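Local coordinates for protein putative triphosphoribosyl-dephospho-coA synthase (Archaeoglobus fulgidus DSM 4304, PDB 3H9P) that is of unestablished function but probably binds ATP and may act as a triphosphoribosyl-dephospho-CoA synthase, at residues N144-A147 / R148-D152; K216-D219 / E220-K224. All blocks are in the same frame, centred on the assembly; numbering follows the deposited sequence.

Interaction 1 (N144-A147 / R148-D152)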
# COMPACT_ATOMS: atom_id res chain seq x y z
N ASN A 144 -7.65 -2.91 1.14
CA ASN A 144 -7.60 -3.65 -0.12
C ASN A 144 -8.74 -4.69 -0.21
O ASN A 144 -8.62 -5.82 0.26
CB ASN A 144 -6.20 -4.28 -0.28
CG ASN A 144 -5.97 -4.84 -1.67
OD1 ASN A 144 -6.90 -5.18 -2.39
ND2 ASN A 144 -4.70 -4.99 -2.04
N LEU A 145 -9.83 -4.28 -0.82
CA LEU A 145 -11.05 -5.11 -0.92
C LEU A 145 -10.89 -6.39 -1.74
O LEU A 145 -11.43 -7.44 -1.38
CB LEU A 145 -12.23 -4.25 -1.44
CG LEU A 145 -12.63 -2.96 -0.69
CD1 LEU A 145 -13.75 -2.25 -1.45
CD2 LEU A 145 -13.07 -3.18 0.76
N ILE A 146 -10.12 -6.36 -2.81
CA ILE A 146 -10.00 -7.55 -3.67
C ILE A 146 -9.18 -8.62 -2.94
O ILE A 146 -9.53 -9.81 -3.00
CB ILE A 146 -9.44 -7.20 -5.08
CG1 ILE A 146 -10.52 -6.50 -5.90
CG2 ILE A 146 -8.86 -8.43 -5.85
CD1 ILE A 146 -9.93 -5.55 -6.99
N ALA A 147 -8.13 -8.16 -2.25
CA ALA A 147 -7.22 -9.04 -1.47
C ALA A 147 -7.98 -9.84 -0.41
O ALA A 147 -7.82 -11.04 -0.24
CB ALA A 147 -6.13 -8.18 -0.78
N ARG A 148 -8.81 -9.09 0.29
CA ARG A 148 -9.72 -9.56 1.32
C ARG A 148 -10.78 -10.56 0.80
O ARG A 148 -11.07 -11.53 1.48
CB ARG A 148 -10.34 -8.30 1.90
CG ARG A 148 -11.65 -8.38 2.63
CD ARG A 148 -11.58 -7.21 3.53
NE ARG A 148 -12.79 -6.42 3.58
CZ ARG A 148 -12.81 -5.15 3.92
NH1 ARG A 148 -11.67 -4.51 4.18
NH2 ARG A 148 -13.96 -4.50 3.97
N GLU A 149 -11.34 -10.33 -0.39
CA GLU A 149 -12.13 -11.35 -1.11
C GLU A 149 -11.31 -12.61 -1.44
O GLU A 149 -11.83 -13.74 -1.43
CB GLU A 149 -12.65 -10.78 -2.45
CG GLU A 149 -13.69 -9.69 -2.29
CD GLU A 149 -15.00 -10.23 -1.76
OE1 GLU A 149 -15.80 -10.78 -2.54
OE2 GLU A 149 -15.22 -10.14 -0.55
N LEU A 150 -10.05 -12.43 -1.81
CA LEU A 150 -9.27 -13.57 -2.21
C LEU A 150 -8.94 -14.41 -0.99
O LEU A 150 -8.72 -15.63 -1.11
CB LEU A 150 -8.02 -13.15 -3.00
CG LEU A 150 -8.21 -13.30 -4.54
CD1 LEU A 150 -9.26 -12.36 -5.05
CD2 LEU A 150 -6.92 -13.11 -5.34
N VAL A 151 -8.94 -13.78 0.18
CA VAL A 151 -8.54 -14.46 1.40
C VAL A 151 -9.72 -15.03 2.24
O VAL A 151 -9.54 -16.01 2.92
CB VAL A 151 -7.60 -13.57 2.28
CG1 VAL A 151 -7.54 -14.09 3.70
CG2 VAL A 151 -6.18 -13.53 1.69
N ASP A 152 -10.89 -14.42 2.20
CA ASP A 152 -11.94 -14.76 3.13
C ASP A 152 -13.10 -15.42 2.44
O ASP A 152 -14.20 -15.34 2.93
CB ASP A 152 -12.48 -13.50 3.84
CG ASP A 152 -13.25 -12.51 2.87
OD1 ASP A 152 -13.70 -12.85 1.71
OD2 ASP A 152 -13.41 -11.35 3.31
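One face of the Arg148 guanidinium carries Leu145 CD2, which sits 3.5 Å above the plane and is displaced toward the rim, nearer NH2 (3.6 Å from CD2) than NH1. The two side chains run side by side in the same direction: Arg148 sets CG anti to its backbone N (chi1 159°) and bends at chi3, which lays the guanidinium along the leucine branch. Phe185 packs against both residues, and a long, weak ion pair links Arg148 NH1 to Glu142. The Asn144 amide works through OD1, which accepts from Ala147 N at 3.2 Å; the N-H points almost straight at the oxygen (163°), yet the nitrogen stands 59° out of the carbonyl plane, away from a lone pair. Ile146 CG2 and, one turn later, Leu150 CD1 lie alongside each other at 4.0 Å, both side chains reaching Leu62 of helix 58-68. The carboxylate of Glu149 turns to Ile156 N and Ser157 OG. Backbone bonds run from Arg148 N to Asn144 O and Glu149 N to Leu145 O, continue with Leu150 N to Ile146 O, and weaken at Val151 N to Ala147 O. The bond to Ala147 N, followed by this series, identifies Asn144 as the N-cap of helix 145-151.

Interaction 2 (K216-D219 / E220-K224)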
# COMPACT_ATOMS: atom_id res chain seq x y z
N LYS A 216 -26.34 10.98 -11.69
CA LYS A 216 -25.52 11.54 -12.76
C LYS A 216 -24.61 12.64 -12.21
O LYS A 216 -23.41 12.67 -12.50
CB LYS A 216 -26.41 12.08 -13.86
CG LYS A 216 -25.71 13.01 -14.82
CD LYS A 216 -24.98 12.25 -15.93
CE LYS A 216 -25.13 13.02 -17.27
NZ LYS A 216 -26.48 12.84 -17.89
N GLU A 217 -25.20 13.53 -11.41
CA GLU A 217 -24.45 14.53 -10.67
C GLU A 217 -23.18 13.91 -10.14
O GLU A 217 -22.08 14.31 -10.51
CB GLU A 217 -25.28 15.00 -9.48
CG GLU A 217 -25.30 16.48 -9.26
CD GLU A 217 -26.44 16.88 -8.35
OE1 GLU A 217 -26.98 15.98 -7.65
OE2 GLU A 217 -26.81 18.08 -8.33
N LEU A 218 -23.35 12.89 -9.29
CA LEU A 218 -22.24 12.22 -8.66
C LEU A 218 -21.28 11.70 -9.70
O LEU A 218 -20.09 11.95 -9.61
CB LEU A 218 -22.72 11.10 -7.74
CG LEU A 218 -21.63 10.27 -7.04
CD1 LEU A 218 -20.68 11.11 -6.18
CD2 LEU A 218 -22.30 9.21 -6.16
N ASP A 219 -21.80 11.00 -10.70
CA ASP A 219 -20.93 10.40 -11.71
C ASP A 219 -20.07 11.48 -12.31
O ASP A 219 -18.85 11.32 -12.43
CB ASP A 219 -21.75 9.71 -12.79
CG ASP A 219 -22.26 8.35 -12.35
OD1 ASP A 219 -21.64 7.76 -11.43
OD2 ASP A 219 -23.29 7.89 -12.89
N GLU A 220 -20.70 12.61 -12.63
CA GLU A 220 -20.00 13.73 -13.23
C GLU A 220 -19.02 14.43 -12.29
O GLU A 220 -18.06 15.06 -12.76
CB GLU A 220 -20.98 14.73 -13.82
CG GLU A 220 -20.43 15.43 -15.01
CD GLU A 220 -21.11 16.75 -15.28
OE1 GLU A 220 -22.36 16.77 -15.39
OE2 GLU A 220 -20.38 17.77 -15.39
N LYS A 221 -19.27 14.34 -10.99
CA LYS A 221 -18.33 14.93 -10.03
C LYS A 221 -17.06 14.08 -9.93
O LYS A 221 -15.95 14.60 -9.96
CB LYS A 221 -18.95 15.11 -8.65
CG LYS A 221 -18.08 16.00 -7.76
CD LYS A 221 -17.98 15.47 -6.31
CE LYS A 221 -17.07 16.36 -5.47
NZ LYS A 221 -16.93 17.72 -6.08
N LEU A 222 -17.28 12.77 -9.82
CA LEU A 222 -16.24 11.77 -9.86
C LEU A 222 -15.36 11.89 -11.12
O LEU A 222 -14.13 11.80 -11.04
CB LEU A 222 -16.89 10.38 -9.77
CG LEU A 222 -17.05 9.77 -8.37
CD1 LEU A 222 -17.34 10.80 -7.28
CD2 LEU A 222 -18.06 8.61 -8.34
N LEU A 223 -16.00 12.10 -12.26
CA LEU A 223 -15.28 12.36 -13.51
C LEU A 223 -14.48 13.66 -13.50
O LEU A 223 -13.26 13.63 -13.71
CB LEU A 223 -16.23 12.32 -14.71
CG LEU A 223 -15.51 12.24 -16.05
CD1 LEU A 223 -14.70 10.95 -16.15
CD2 LEU A 223 -16.50 12.34 -17.20
N LYS A 224 -15.13 14.80 -13.26
CA LYS A 224 -14.39 16.07 -13.21
C LYS A 224 -13.24 15.99 -12.20
O LYS A 224 -12.17 16.56 -12.41
CB LYS A 224 -15.32 17.25 -12.91
CG LYS A 224 -16.23 17.68 -14.07
CD LYS A 224 -15.64 18.85 -14.93
CE LYS A 224 -16.73 19.84 -15.37
NZ LYS A 224 -16.21 21.16 -15.89
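Apolar packing between side chains centres on Leu218 and Leu222, one turn apart, whose CD1 methyls approach to 3.5 Å. The two chains cross at a slant: with CG swung opposite the backbone N (chi1 178°), Leu218 brings its end nearer the next turn, and its CG also lies 4.1 Å from Leu222 CD2. Both leucines are buried.

Backbone hydrogen bonding gives the stretch its helical character. Glu220 N donates to Lys216 O at 2.7 Å and Leu222 N to Leu218 O at 2.9 Å; the latter is nearly straight at hydrogen (175°). Leu223 N to Asp219 O continues the series at 3.0 Å. Lys221 N is shared, bonded to Glu217 O with an angle of 136° and, weakly, to Leu218 O, so its hydrogen lies between an i-4 and an i-3 acceptor.

No salt bridge joins the charged ends of Lys216 and Glu220. Lys216 NZ and Glu220 OE1 stay 6.2 Å apart, too far for a direct contact, so any attraction is probably weak. Lys221 NZ has a weak, long ion pair with Asp225.

Within the fold, the side of helix 212-225 bearing Leu218 and Leu222 rests on helix 196-208, with Leu218 and Lys221 against Trp205 and Leu222 against Tyr198 and Ile202. Helix 171-182 adjoins the same turn through Leu182, next to Leu218, and Tyr179, next to Asp219.

Overall arrangement
Interactions 1 and 2 are separate local contacts in an all-helical chain, the first complete before the second begins. Their centres lie 27 Å apart and their nearest atoms about 14 Å, so neither touches the other. Depth distinguishes them: the centre of interaction 1 is 9 Å from that of the chain, whereas interaction 2 lies 22 Å out, where most of its touching residues are exposed. Interaction 1 also comes near the dimer partner, with Val151 packing on Lys121 of the second subunit; interaction 2 touches no other chain of the assembly. The contact geometry alone ties neither interaction to a nucleotide or substrate site.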